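Local coordinates for protein fatty Acyl-Adenylate Ligase (PDB 3PBK) that belongs to the AMP-binding enzyme family of the ANL clan and holds 5'-O-[(S)-(dodecanoyloxy)(hydroxy)phosphoryl]adenosine in a pocket of the chain, at residues Lys263-Asn268 with Leu297-Val302; Gly217-Ser222 with Ser245-Arg250; Ile395-Glu400 with Gly411-Ser416. One frame throughout, in Å; residues are numbered along the deposited sequence.

Contact 1: Lys263-Asn268 with Leu297-Val302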
ATOM      1  N   LYS A 263      -6.802  -6.112  19.363  1.00 25.37           N
ATOM      2  CA  LYS A 263      -7.079  -5.544  20.672  1.00 26.09           C
ATOM      3  C   LYS A 263      -7.736  -4.180  20.504  1.00 25.33           C
ATOM      4  O   LYS A 263      -8.860  -3.945  20.951  1.00 24.97           O
ATOM      5  CB  LYS A 263      -5.786  -5.380  21.459  1.00 27.73           C
ATOM      6  CG  LYS A 263      -5.301  -6.631  22.158  1.00 30.18           C
ATOM      7  CD  LYS A 263      -6.120  -6.932  23.407  1.00 35.00           C
ATOM      8  CE  LYS A 263      -5.210  -7.285  24.581  1.00 38.22           C
ATOM      9  NZ  LYS A 263      -3.983  -8.023  24.150  1.00 38.16           N
ATOM     10  N   LEU A 264      -7.019  -3.285  19.841  1.00 24.34           N
ATOM     11  CA  LEU A 264      -7.479  -1.924  19.654  1.00 23.97           C
ATOM     12  C   LEU A 264      -8.898  -1.900  19.093  1.00 24.50           C
ATOM     13  O   LEU A 264      -9.754  -1.175  19.604  1.00 25.13           O
ATOM     14  CB  LEU A 264      -6.503  -1.165  18.750  1.00 23.74           C
ATOM     15  CG  LEU A 264      -6.382   0.351  18.913  1.00 23.23           C
ATOM     16  CD1 LEU A 264      -7.127   1.055  17.822  1.00 23.69           C
ATOM     17  CD2 LEU A 264      -6.892   0.791  20.265  1.00 24.04           C
ATOM     18  N   ILE A 265      -9.158  -2.690  18.055  1.00 23.37           N
ATOM     19  CA  ILE A 265     -10.499  -2.742  17.483  1.00 22.78           C
ATOM     20  C   ILE A 265     -11.517  -3.053  18.573  1.00 23.98           C
ATOM     21  O   ILE A 265     -12.447  -2.285  18.794  1.00 24.59           O
ATOM     22  CB  ILE A 265     -10.626  -3.793  16.362  1.00 22.28           C
ATOM     23  CG1 ILE A 265      -9.850  -3.368  15.122  1.00 21.12           C
ATOM     24  CG2 ILE A 265     -12.076  -3.994  15.980  1.00 21.88           C
ATOM     25  CD1 ILE A 265      -9.818  -4.430  14.053  1.00 19.65           C
ATOM     26  N   SER A 266     -11.329  -4.173  19.265  1.00 24.55           N
ATOM     27  CA  SER A 266     -12.267  -4.604  20.300  1.00 25.19           C
ATOM     28  C   SER A 266     -12.392  -3.607  21.461  1.00 25.33           C
ATOM     29  O   SER A 266     -13.457  -3.487  22.080  1.00 24.87           O
ATOM     30  CB  SER A 266     -11.875  -5.982  20.827  1.00 26.01           C
ATOM     31  OG  SER A 266     -12.584  -6.285  22.011  1.00 27.88           O
ATOM     32  N   LYS A 267     -11.304  -2.892  21.740  1.00 24.66           N
ATOM     33  CA  LYS A 267     -11.259  -1.934  22.845  1.00 24.90           C
ATOM     34  C   LYS A 267     -12.241  -0.784  22.665  1.00 25.24           C
ATOM     35  O   LYS A 267     -12.942  -0.398  23.598  1.00 25.59           O
ATOM     36  CB  LYS A 267      -9.846  -1.363  23.006  1.00 25.11           C
ATOM     37  CG  LYS A 267      -9.671  -0.469  24.229  1.00 25.02           C
ATOM     38  CD  LYS A 267      -8.387   0.339  24.144  1.00 25.88           C
ATOM     39  CE  LYS A 267      -8.206   1.252  25.353  1.00 27.65           C
ATOM     40  NZ  LYS A 267      -7.455   0.594  26.475  1.00 29.98           N
ATOM     41  N   ASN A 268     -12.277  -0.228  21.462  1.00 24.52           N
ATOM     42  CA  ASN A 268     -13.109   0.928  21.185  1.00 24.13           C
ATOM     43  C   ASN A 268     -14.302   0.583  20.312  1.00 25.18           C
ATOM     44  O   ASN A 268     -14.921   1.477  19.716  1.00 25.24           O
ATOM     45  CB  ASN A 268     -12.282   2.017  20.499  1.00 24.24           C
ATOM     46  CG  ASN A 268     -11.258   2.636  21.424  1.00 25.17           C
ATOM     47  OD1 ASN A 268     -10.345   3.331  20.976  1.00 25.36           O
ATOM     48  ND2 ASN A 268     -11.402   2.391  22.726  1.00 25.46           N
ATOM     49  N   LEU A 297     -15.172  -9.249  18.575  1.00 26.20           N
ATOM     50  CA  LEU A 297     -14.932  -8.665  17.265  1.00 24.76           C
ATOM     51  C   LEU A 297     -16.202  -8.486  16.444  1.00 23.49           C
ATOM     52  O   LEU A 297     -16.140  -8.251  15.242  1.00 22.90           O
ATOM     53  CB  LEU A 297     -13.906  -9.508  16.502  1.00 24.78           C
ATOM     54  CG  LEU A 297     -12.473  -8.976  16.447  1.00 23.35           C
ATOM     55  CD1 LEU A 297     -12.154  -8.107  17.645  1.00 24.50           C
ATOM     56  CD2 LEU A 297     -11.488 -10.115  16.307  1.00 23.13           C
ATOM     57  N   SER A 298     -17.349  -8.585  17.103  1.00 24.17           N
ATOM     58  CA  SER A 298     -18.643  -8.412  16.441  1.00 23.94           C
ATOM     59  C   SER A 298     -18.819  -7.005  15.866  1.00 21.61           C
ATOM     60  O   SER A 298     -19.526  -6.805  14.881  1.00 20.83           O
ATOM     61  CB  SER A 298     -19.768  -8.730  17.427  1.00 24.99           C
ATOM     62  OG  SER A 298     -19.388  -8.389  18.754  1.00 24.83           O
ATOM     63  N   CYS A 299     -18.154  -6.045  16.495  1.00 21.46           N
ATOM     64  CA  CYS A 299     -18.182  -4.650  16.088  1.00 21.88           C
ATOM     65  C   CYS A 299     -17.445  -4.420  14.759  1.00 21.71           C
ATOM     66  O   CYS A 299     -17.693  -3.432  14.045  1.00 20.40           O
ATOM     67  CB  CYS A 299     -17.520  -3.812  17.179  1.00 22.23           C
ATOM     68  SG  CYS A 299     -15.752  -4.224  17.419  1.00 24.02           S
ATOM     69  N   TRP A 300     -16.518  -5.322  14.449  1.00 21.08           N
ATOM     70  CA  TRP A 300     -15.725  -5.197  13.239  1.00 20.50           C
ATOM     71  C   TRP A 300     -16.627  -5.428  12.039  1.00 20.46           C
ATOM     72  O   TRP A 300     -16.967  -6.565  11.718  1.00 21.59           O
ATOM     73  CB  TRP A 300     -14.570  -6.200  13.239  1.00 20.88           C
ATOM     74  CG  TRP A 300     -13.464  -5.844  12.287  1.00 20.04           C
ATOM     75  CD1 TRP A 300     -13.471  -4.843  11.361  1.00 19.58           C
ATOM     76  CD2 TRP A 300     -12.200  -6.503  12.151  1.00 20.21           C
ATOM     77  NE1 TRP A 300     -12.285  -4.825  10.668  1.00 19.07           N
ATOM     78  CE2 TRP A 300     -11.487  -5.839  11.131  1.00 19.93           C
ATOM     79  CE3 TRP A 300     -11.598  -7.585  12.792  1.00 20.01           C
ATOM     80  CZ2 TRP A 300     -10.202  -6.223  10.741  1.00 19.49           C
ATOM     81  CZ3 TRP A 300     -10.317  -7.960  12.403  1.00 20.14           C
ATOM     82  CH2 TRP A 300      -9.636  -7.281  11.390  1.00 18.72           C
ATOM     83  N   ARG A 301     -17.011  -4.342  11.378  1.00 20.72           N
ATOM     84  CA  ARG A 301     -17.993  -4.386  10.294  1.00 19.80           C
ATOM     85  C   ARG A 301     -17.370  -4.648   8.920  1.00 19.67           C
ATOM     86  O   ARG A 301     -17.930  -5.373   8.093  1.00 19.76           O
ATOM     87  CB  ARG A 301     -18.763  -3.070  10.273  1.00 20.08           C
ATOM     88  CG  ARG A 301     -19.942  -3.047   9.339  1.00 20.97           C
ATOM     89  CD  ARG A 301     -20.642  -1.706   9.410  1.00 20.89           C
ATOM     90  NE  ARG A 301     -20.023  -0.701   8.556  1.00 19.79           N
ATOM     91  CZ  ARG A 301     -20.080  -0.725   7.231  1.00 20.07           C
ATOM     92  NH1 ARG A 301     -20.704  -1.716   6.611  1.00 20.21           N
ATOM     93  NH2 ARG A 301     -19.508   0.236   6.524  1.00 21.24           N
ATOM     94  N   VAL A 302     -16.213  -4.044   8.680  1.00 19.64           N
ATOM     95  CA  VAL A 302     -15.513  -4.213   7.417  1.00 19.37           C
ATOM     96  C   VAL A 302     -14.020  -4.462   7.634  1.00 18.89           C
ATOM     97  O   VAL A 302     -13.288  -3.577   8.088  1.00 18.15           O
ATOM     98  CB  VAL A 302     -15.723  -2.991   6.493  1.00 19.34           C
ATOM     99  CG1 VAL A 302     -14.983  -3.175   5.166  1.00 19.30           C
ATOM    100  CG2 VAL A 302     -17.202  -2.764   6.258  1.00 18.74           C
TER
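One isoleucine carries most of this helix-to-loop contact. Ile265 points from the helix ending at Lys267 toward the turn Leu297-Trp300, and its CD1 methyl settles over the face of the Trp300 indole. That CH-pi contact is almost perfectly centred: CD1 lies 3.5 Å from the centroid of the six-membered ring, 7° off the normal. The ring, with CG anti to the backbone N (chi1 -161°), is further held by edge-to-face neighbours Phe327 and Trp261 and by a weak bond from its NE1 to Val302 O.

The two branches of Ile265 part company: CD1 takes the indole, while CG2 meets Cys299 SG at 4.0 Å and, more loosely, Leu297. Away from this buried part the contact loosens. Ser266 gives only its CB, 3.8 Å from Leu297 CD1, its OG being bonded to Asp296 N, and the nearby Ser298 and Lys267 are exposed. A type I turn, closed by Trp300 N on Leu297 O at 3.1 Å, presents Leu297, Cys299 and Trp300 to the helix. With Leu264 and Ile265 also touching Val221 of strand 220-222, the arrangement is that of an alpha/beta layer, a helix laid on a sheet and flanked by the loop that enters strand 302-305.

Contact 2: Gly217-Ser222 with Ser245-Arg250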
ATOM      1  N   GLY A 217     -21.434   6.581  12.540  1.00 23.87           N
ATOM      2  CA  GLY A 217     -21.099   5.735  13.667  1.00 23.94           C
ATOM      3  C   GLY A 217     -19.938   4.787  13.412  1.00 24.36           C
ATOM      4  O   GLY A 217     -19.414   4.186  14.361  1.00 25.00           O
ATOM      5  N   ASP A 218     -19.535   4.642  12.148  1.00 23.17           N
ATOM      6  CA  ASP A 218     -18.327   3.880  11.813  1.00 22.62           C
ATOM      7  C   ASP A 218     -17.100   4.524  12.450  1.00 22.93           C
ATOM      8  O   ASP A 218     -17.065   5.735  12.698  1.00 22.94           O
ATOM      9  CB  ASP A 218     -18.118   3.776  10.296  1.00 22.44           C
ATOM     10  CG  ASP A 218     -18.726   2.509   9.694  1.00 22.30           C
ATOM     11  OD1 ASP A 218     -19.222   1.657  10.463  1.00 22.69           O
ATOM     12  OD2 ASP A 218     -18.710   2.364   8.449  1.00 21.19           O
ATOM     13  N   ARG A 219     -16.095   3.706  12.720  1.00 22.61           N
ATOM     14  CA  ARG A 219     -14.856   4.202  13.290  1.00 21.85           C
ATOM     15  C   ARG A 219     -13.680   3.359  12.824  1.00 20.83           C
ATOM     16  O   ARG A 219     -13.679   2.139  13.004  1.00 20.31           O
ATOM     17  CB  ARG A 219     -14.935   4.180  14.806  1.00 21.60           C
ATOM     18  CG  ARG A 219     -13.601   3.930  15.463  1.00 22.18           C
ATOM     19  CD  ARG A 219     -13.764   3.913  16.952  1.00 23.41           C
ATOM     20  NE  ARG A 219     -13.823   5.263  17.483  1.00 24.13           N
ATOM     21  CZ  ARG A 219     -12.907   5.746  18.304  1.00 24.36           C
ATOM     22  NH1 ARG A 219     -11.912   4.955  18.670  1.00 24.55           N
ATOM     23  NH2 ARG A 219     -12.991   6.990  18.763  1.00 24.85           N
ATOM     24  N   CYS A 220     -12.681   4.021  12.245  1.00 20.30           N
ATOM     25  CA  CYS A 220     -11.534   3.349  11.633  1.00 20.11           C
ATOM     26  C   CYS A 220     -10.372   3.019  12.573  1.00 20.41           C
ATOM     27  O   CYS A 220     -10.135   3.697  13.572  1.00 20.91           O
ATOM     28  CB  CYS A 220     -11.004   4.189  10.483  1.00 20.16           C
ATOM     29  SG  CYS A 220     -12.311   4.813   9.438  1.00 21.78           S
ATOM     30  N   VAL A 221      -9.641   1.967  12.224  1.00 20.07           N
ATOM     31  CA  VAL A 221      -8.477   1.532  12.980  1.00 20.46           C
ATOM     32  C   VAL A 221      -7.379   1.190  11.982  1.00 19.72           C
ATOM     33  O   VAL A 221      -7.600   0.390  11.074  1.00 20.04           O
ATOM     34  CB  VAL A 221      -8.805   0.279  13.827  1.00 20.32           C
ATOM     35  CG1 VAL A 221      -7.568  -0.220  14.565  1.00 19.74           C
ATOM     36  CG2 VAL A 221      -9.936   0.574  14.800  1.00 20.69           C
ATOM     37  N   SER A 222      -6.207   1.796  12.130  1.00 19.07           N
ATOM     38  CA  SER A 222      -5.102   1.507  11.220  1.00 19.28           C
ATOM     39  C   SER A 222      -3.780   1.350  11.947  1.00 19.65           C
ATOM     40  O   SER A 222      -3.511   2.044  12.924  1.00 20.31           O
ATOM     41  CB  SER A 222      -4.965   2.600  10.160  1.00 19.16           C
ATOM     42  OG  SER A 222      -3.692   2.555   9.540  1.00 18.61           O
ATOM     43  N   SER A 245     -13.953   9.287  13.171  1.00 21.24           N
ATOM     44  CA  SER A 245     -12.762   9.151  13.997  1.00 21.67           C
ATOM     45  C   SER A 245     -11.888   7.976  13.547  1.00 21.30           C
ATOM     46  O   SER A 245     -12.346   7.083  12.837  1.00 21.41           O
ATOM     47  CB  SER A 245     -13.153   9.004  15.464  1.00 23.00           C
ATOM     48  OG  SER A 245     -13.757  10.193  15.947  1.00 24.06           O
ATOM     49  N   VAL A 246     -10.626   7.979  13.961  1.00 21.34           N
ATOM     50  CA  VAL A 246      -9.730   6.873  13.653  1.00 20.55           C
ATOM     51  C   VAL A 246      -8.722   6.663  14.779  1.00 21.40           C
ATOM     52  O   VAL A 246      -8.348   7.611  15.463  1.00 22.15           O
ATOM     53  CB  VAL A 246      -8.990   7.116  12.329  1.00 20.56           C
ATOM     54  CG1 VAL A 246      -7.996   8.242  12.479  1.00 20.57           C
ATOM     55  CG2 VAL A 246      -8.296   5.852  11.868  1.00 20.33           C
ATOM     56  N   ASP A 247      -8.298   5.416  14.977  1.00 21.67           N
ATOM     57  CA  ASP A 247      -7.276   5.078  15.970  1.00 21.64           C
ATOM     58  C   ASP A 247      -6.065   4.454  15.302  1.00 20.91           C
ATOM     59  O   ASP A 247      -6.203   3.503  14.534  1.00 20.53           O
ATOM     60  CB  ASP A 247      -7.821   4.070  16.972  1.00 21.80           C
ATOM     61  CG  ASP A 247      -9.209   4.401  17.428  1.00 22.83           C
ATOM     62  OD1 ASP A 247      -9.543   5.600  17.464  1.00 23.24           O
ATOM     63  OD2 ASP A 247      -9.969   3.464  17.748  1.00 23.80           O
ATOM     64  N   TYR A 248      -4.878   4.958  15.618  1.00 21.28           N
ATOM     65  CA  TYR A 248      -3.657   4.440  15.013  1.00 21.12           C
ATOM     66  C   TYR A 248      -2.795   3.640  15.960  1.00 22.22           C
ATOM     67  O   TYR A 248      -2.707   3.951  17.145  1.00 23.41           O
ATOM     68  CB  TYR A 248      -2.797   5.579  14.505  1.00 21.01           C
ATOM     69  CG  TYR A 248      -3.495   6.480  13.545  1.00 20.96           C
ATOM     70  CD1 TYR A 248      -3.779   7.791  13.883  1.00 22.17           C
ATOM     71  CD2 TYR A 248      -3.868   6.025  12.299  1.00 20.34           C
ATOM     72  CE1 TYR A 248      -4.423   8.627  13.000  1.00 22.43           C
ATOM     73  CE2 TYR A 248      -4.506   6.847  11.410  1.00 20.92           C
ATOM     74  CZ  TYR A 248      -4.785   8.150  11.759  1.00 21.86           C
ATOM     75  OH  TYR A 248      -5.428   8.976  10.862  1.00 21.74           O
ATOM     76  N   LEU A 249      -2.148   2.613  15.415  1.00 22.42           N
ATOM     77  CA  LEU A 249      -0.967   2.019  16.029  1.00 22.98           C
ATOM     78  C   LEU A 249       0.245   2.414  15.191  1.00 23.46           C
ATOM     79  O   LEU A 249       0.115   2.803  14.021  1.00 22.85           O
ATOM     80  CB  LEU A 249      -1.086   0.496  16.089  1.00 23.10           C
ATOM     81  CG  LEU A 249      -1.981  -0.107  17.180  1.00 23.97           C
ATOM     82  CD1 LEU A 249      -2.066  -1.616  17.048  1.00 23.64           C
ATOM     83  CD2 LEU A 249      -1.474   0.263  18.554  1.00 24.26           C
ATOM     84  N   ARG A 250       1.430   2.342  15.777  1.00 24.66           N
ATOM     85  CA  ARG A 250       2.626   2.541  14.973  1.00 25.51           C
ATOM     86  C   ARG A 250       2.872   1.253  14.203  1.00 25.32           C
ATOM     87  O   ARG A 250       2.522   0.168  14.668  1.00 25.01           O
ATOM     88  CB  ARG A 250       3.821   2.919  15.846  1.00 27.22           C
ATOM     89  CG  ARG A 250       3.646   4.248  16.562  1.00 26.99           C
ATOM     90  CD  ARG A 250       4.940   4.705  17.207  1.00 29.54           C
ATOM     91  NE  ARG A 250       5.030   4.357  18.623  1.00 32.28           N
ATOM     92  CZ  ARG A 250       4.310   4.932  19.587  1.00 33.00           C
ATOM     93  NH1 ARG A 250       3.420   5.871  19.280  1.00 31.76           N
ATOM     94  NH2 ARG A 250       4.466   4.556  20.858  1.00 33.09           N
TER
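Four backbone hydrogen bonds form the innermost layer of this parallel strand pair. Cys220 N donates to Ser245 O at 3.1 Å, while Cys220 O receives Asp247 N. Two residues on, Ser222 repeats the pattern: its N reaches Asp247 O at 2.9 Å, nearly along the C=O axis, and its O takes Leu249 N. Residues 220 and 222 thus supply the groups the first strand turns to the second, while Val221 bonds to Val272 on the other side; their partners are spaced out along the second strand, as parallel pairing demands.

The side chains come next. On the face carrying Cys220, Ser222, Val246 and Tyr248, Val246 CG2, anti to its backbone N, packs at 3.5 Å against Cys220 CB. The other face holds Val221 and Asp247, and there a salt bridge ties the strands together. The Arg219 chain bends at chi3 (-80°) and crosses Asp247 at about a right angle. Its NH1 faces both carboxylate oxygens, with Asp247 OD2, the salt-bridge partner at the guanidinium edge, at 2.6 Å and Asp247 OD1 at 2.7 Å. The guanidinium and carboxylate planes are 57° apart. Asp247 being buried, its carboxylate probably owes much of its charged state to this arginine.

Further out, neighbours fix these groups. Tyr248 OH bonds to Phe235 O, and Ser222 OG to Leu224 N. The Cys220 side chain lies about 5 Å from the bound 5'-O-[(S)-(dodecanoyloxy)(hydroxy)phosphoryl]adenosine.

The two strands flank a beta-alpha-beta crossover, strand 220-222, helix 229-241, strand 246-248. The connecting helix covers the Cys220 face through Phe235 and Pro239, helix 260-267 covers the Val221 face, and strands 272-275 and 35-39 continue the sheet beyond strands 220-222 and 246-248 respectively.

Contact 3: Ile395-Glu400 with Gly411-Ser416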
ATOM      1  N   ILE A 395     -12.706   0.135 -15.808  1.00 15.05           N
ATOM      2  CA  ILE A 395     -11.663  -0.886 -15.719  1.00 14.75           C
ATOM      3  C   ILE A 395     -11.759  -1.752 -16.955  1.00 14.22           C
ATOM      4  O   ILE A 395     -12.813  -2.284 -17.258  1.00 14.88           O
ATOM      5  CB  ILE A 395     -11.812  -1.795 -14.480  1.00 14.24           C
ATOM      6  CG1 ILE A 395     -11.547  -1.024 -13.187  1.00 13.64           C
ATOM      7  CG2 ILE A 395     -10.853  -2.973 -14.572  1.00 14.06           C
ATOM      8  CD1 ILE A 395     -11.823  -1.841 -11.945  1.00 13.18           C
ATOM      9  N   GLU A 396     -10.662  -1.894 -17.675  1.00 14.44           N
ATOM     10  CA  GLU A 396     -10.699  -2.610 -18.933  1.00 15.70           C
ATOM     11  C   GLU A 396      -9.468  -3.503 -19.064  1.00 15.65           C
ATOM     12  O   GLU A 396      -8.372  -3.113 -18.684  1.00 15.39           O
ATOM     13  CB  GLU A 396     -10.780  -1.605 -20.083  1.00 16.40           C
ATOM     14  CG  GLU A 396     -10.790  -2.204 -21.482  1.00 18.04           C
ATOM     15  CD  GLU A 396     -11.272  -1.205 -22.527  1.00 19.88           C
ATOM     16  OE1 GLU A 396     -12.441  -0.769 -22.450  1.00 19.51           O
ATOM     17  OE2 GLU A 396     -10.482  -0.844 -23.424  1.00 22.39           O
ATOM     18  N   ILE A 397      -9.650  -4.710 -19.586  1.00 15.64           N
ATOM     19  CA  ILE A 397      -8.523  -5.612 -19.751  1.00 16.41           C
ATOM     20  C   ILE A 397      -8.023  -5.566 -21.183  1.00 17.34           C
ATOM     21  O   ILE A 397      -8.769  -5.846 -22.116  1.00 18.08           O
ATOM     22  CB  ILE A 397      -8.878  -7.059 -19.357  1.00 15.93           C
ATOM     23  CG1 ILE A 397      -9.413  -7.105 -17.923  1.00 14.86           C
ATOM     24  CG2 ILE A 397      -7.665  -7.964 -19.507  1.00 15.99           C
ATOM     25  CD1 ILE A 397      -8.391  -6.720 -16.874  1.00 14.96           C
ATOM     26  N   ARG A 398      -6.757  -5.198 -21.354  1.00 18.26           N
ATOM     27  CA  ARG A 398      -6.170  -5.087 -22.689  1.00 19.84           C
ATOM     28  C   ARG A 398      -4.957  -5.972 -22.871  1.00 20.29           C
ATOM     29  O   ARG A 398      -4.268  -6.324 -21.914  1.00 19.30           O
ATOM     30  CB  ARG A 398      -5.763  -3.651 -22.993  1.00 20.69           C
ATOM     31  CG  ARG A 398      -6.885  -2.668 -22.911  1.00 19.76           C
ATOM     32  CD  ARG A 398      -6.362  -1.269 -23.094  1.00 20.11           C
ATOM     33  NE  ARG A 398      -7.449  -0.305 -23.052  1.00 19.56           N
ATOM     34  CZ  ARG A 398      -7.273   1.004 -23.037  1.00 18.58           C
ATOM     35  NH1 ARG A 398      -6.037   1.496 -23.051  1.00 17.64           N
ATOM     36  NH2 ARG A 398      -8.331   1.809 -23.001  1.00 17.83           N
ATOM     37  N   ASN A 399      -4.697  -6.308 -24.123  1.00 22.74           N
ATOM     38  CA  ASN A 399      -3.564  -7.135 -24.463  1.00 25.53           C
ATOM     39  C   ASN A 399      -2.323  -6.304 -24.768  1.00 28.21           C
ATOM     40  O   ASN A 399      -2.296  -5.083 -24.578  1.00 26.99           O
ATOM     41  CB  ASN A 399      -3.896  -7.999 -25.673  1.00 26.50           C
ATOM     42  CG  ASN A 399      -3.940  -7.199 -26.952  1.00 27.32           C
ATOM     43  OD1 ASN A 399      -3.693  -5.987 -26.948  1.00 27.41           O
ATOM     44  ND2 ASN A 399      -4.257  -7.865 -28.059  1.00 27.11           N
ATOM     45  N   GLU A 400      -1.303  -7.002 -25.256  1.00 31.05           N
ATOM     46  CA  GLU A 400      -0.028  -6.410 -25.626  1.00 32.64           C
ATOM     47  C   GLU A 400      -0.238  -5.153 -26.459  1.00 32.37           C
ATOM     48  O   GLU A 400       0.208  -4.063 -26.093  1.00 32.43           O
ATOM     49  CB  GLU A 400       0.781  -7.429 -26.433  1.00 33.49           C
ATOM     50  CG  GLU A 400       2.273  -7.375 -26.164  1.00 37.44           C
ATOM     51  CD  GLU A 400       2.588  -7.507 -24.679  1.00 40.83           C
ATOM     52  OE1 GLU A 400       1.907  -8.308 -23.985  1.00 36.98           O
ATOM     53  OE2 GLU A 400       3.511  -6.799 -24.212  1.00 42.04           O
ATOM     54  N   GLY A 411      -4.924 -10.080 -19.186  1.00 16.69           N
ATOM     55  CA  GLY A 411      -4.167  -9.013 -19.824  1.00 16.27           C
ATOM     56  C   GLY A 411      -3.880  -7.861 -18.873  1.00 17.17           C
ATOM     57  O   GLY A 411      -4.090  -7.995 -17.659  1.00 16.28           O
ATOM     58  N   HIS A 412      -3.404  -6.735 -19.423  1.00 18.61           N
ATOM     59  CA  HIS A 412      -3.069  -5.519 -18.653  1.00 17.83           C
ATOM     60  C   HIS A 412      -4.315  -4.827 -18.110  1.00 16.82           C
ATOM     61  O   HIS A 412      -5.177  -4.415 -18.877  1.00 16.61           O
ATOM     62  CB  HIS A 412      -2.349  -4.498 -19.535  1.00 18.13           C
ATOM     63  CG  HIS A 412      -1.072  -4.994 -20.143  1.00 20.96           C
ATOM     64  ND1 HIS A 412      -0.783  -6.332 -20.294  1.00 22.06           N
ATOM     65  CD2 HIS A 412      -0.024  -4.322 -20.680  1.00 22.15           C
ATOM     66  CE1 HIS A 412       0.397  -6.467 -20.873  1.00 24.03           C
ATOM     67  NE2 HIS A 412       0.877  -5.261 -21.122  1.00 24.56           N
ATOM     68  N   ILE A 413      -4.402  -4.683 -16.793  1.00 16.33           N
ATOM     69  CA  ILE A 413      -5.507  -3.962 -16.173  1.00 15.14           C
ATOM     70  C   ILE A 413      -5.381  -2.453 -16.404  1.00 14.80           C
ATOM     71  O   ILE A 413      -4.435  -1.831 -15.945  1.00 15.17           O
ATOM     72  CB  ILE A 413      -5.517  -4.217 -14.673  1.00 14.85           C
ATOM     73  CG1 ILE A 413      -5.690  -5.701 -14.389  1.00 15.15           C
ATOM     74  CG2 ILE A 413      -6.616  -3.439 -14.021  1.00 14.61           C
ATOM     75  CD1 ILE A 413      -5.517  -6.052 -12.918  1.00 15.03           C
ATOM     76  N   CYS A 414      -6.334  -1.861 -17.112  1.00 14.54           N
ATOM     77  CA  CYS A 414      -6.289  -0.432 -17.397  1.00 13.75           C
ATOM     78  C   CYS A 414      -7.427   0.306 -16.713  1.00 14.33           C
ATOM     79  O   CYS A 414      -8.570  -0.148 -16.713  1.00 13.63           O
ATOM     80  CB  CYS A 414      -6.346  -0.170 -18.899  1.00 15.03           C
ATOM     81  SG  CYS A 414      -4.986  -0.884 -19.829  1.00 14.39           S
ATOM     82  N   ILE A 415      -7.104   1.460 -16.136  1.00 15.17           N
ATOM     83  CA  ILE A 415      -8.061   2.228 -15.356  1.00 14.21           C
ATOM     84  C   ILE A 415      -8.270   3.613 -15.951  1.00 14.59           C
ATOM     85  O   ILE A 415      -7.456   4.075 -16.745  1.00 14.64           O
ATOM     86  CB  ILE A 415      -7.600   2.366 -13.897  1.00 14.29           C
ATOM     87  CG1 ILE A 415      -6.177   2.926 -13.829  1.00 14.49           C
ATOM     88  CG2 ILE A 415      -7.663   1.027 -13.197  1.00 14.52           C
ATOM     89  CD1 ILE A 415      -5.702   3.228 -12.417  1.00 14.96           C
ATOM     90  N   SER A 416      -9.365   4.262 -15.562  1.00 14.70           N
ATOM     91  CA  SER A 416      -9.682   5.602 -16.030  1.00 14.89           C
ATOM     92  C   SER A 416     -10.785   6.190 -15.178  1.00 15.43           C
ATOM     93  O   SER A 416     -11.533   5.458 -14.535  1.00 15.24           O
ATOM     94  CB  SER A 416     -10.155   5.567 -17.477  1.00 15.15           C
ATOM     95  OG  SER A 416     -11.479   5.082 -17.545  1.00 15.36           O
TER
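Main-chain hydrogen bonds zip these two antiparallel strands together at two hydrogen-bonded pairs. Between Glu396 and Cys414 both bonds measure 2.9 Å, Glu396 N to Cys414 O and Cys414 N to Glu396 O. The pair Arg398 and His412 is less even. Arg398 N donates almost straight (174°) to His412 O, but it sits above the carbonyl plane, whereas the return bond from His412 N to Arg398 O is more bent at 137°.

Apolar packing belongs to the face of the non-hydrogen-bonded pairs, Ile395 with Ile415 and Ile397 with Ile413. Ile397 and Ile413 lie side by side and point the same way, so that Ile397 CD1 rests 3.8 Å from Ile413 CG1. The other branch of Ile397, CG2, bears on the main chain of Gly411, 3.5 Å from its N. Ile395 adds looser touches, and Leu453 of strand 452-458 touches all three of Ile395, Ile397 and Ile413.

Charge gathers on the opposite face. The Arg398 chain runs extended from CG to NE and lies along Cys414, its CD 3.6 Å from Cys414 SG. Cys414 CB sits over one face of the guanidinium, offset toward the rim. Two residues back on the same strand, Glu396 OE2 takes Arg398 NE in a salt bridge of 3.1 Å, in the guanidinium plane but from above the carboxylate plane, with NH2 adding a weak second bond. Trp439 supplies a cation-pi partner.

The contact therefore has two chemical characters: an apolar isoleucine face toward strand 452-458 of the same antiparallel sheet, and an ionic face where the arginine charge is probably balanced by Glu396 and further stabilised by the indole.

Along the chain contact 2 closes first, contact 1 follows, and contact 3 comes last. The first two are neighbours, centres 10 Å apart, in and on the nine-strand mixed sheet: contact 2 is a pair of its strands, and contact 1 is the helix and loop beside it. Arg301 NH2 of contact 1 joins them by a salt bridge to Asp218 OD2, 3.0 Å away. Contact 3 belongs to a separate antiparallel sheet, its centre about 34 Å from that of contact 2, on the opposite side of the chain's centre. Cys220 and Ile413 lie near the same bound 5'-O-[(S)-(dodecanoyloxy)(hydroxy)phosphoryl]adenosine, so this one ligand spans between the two sheets.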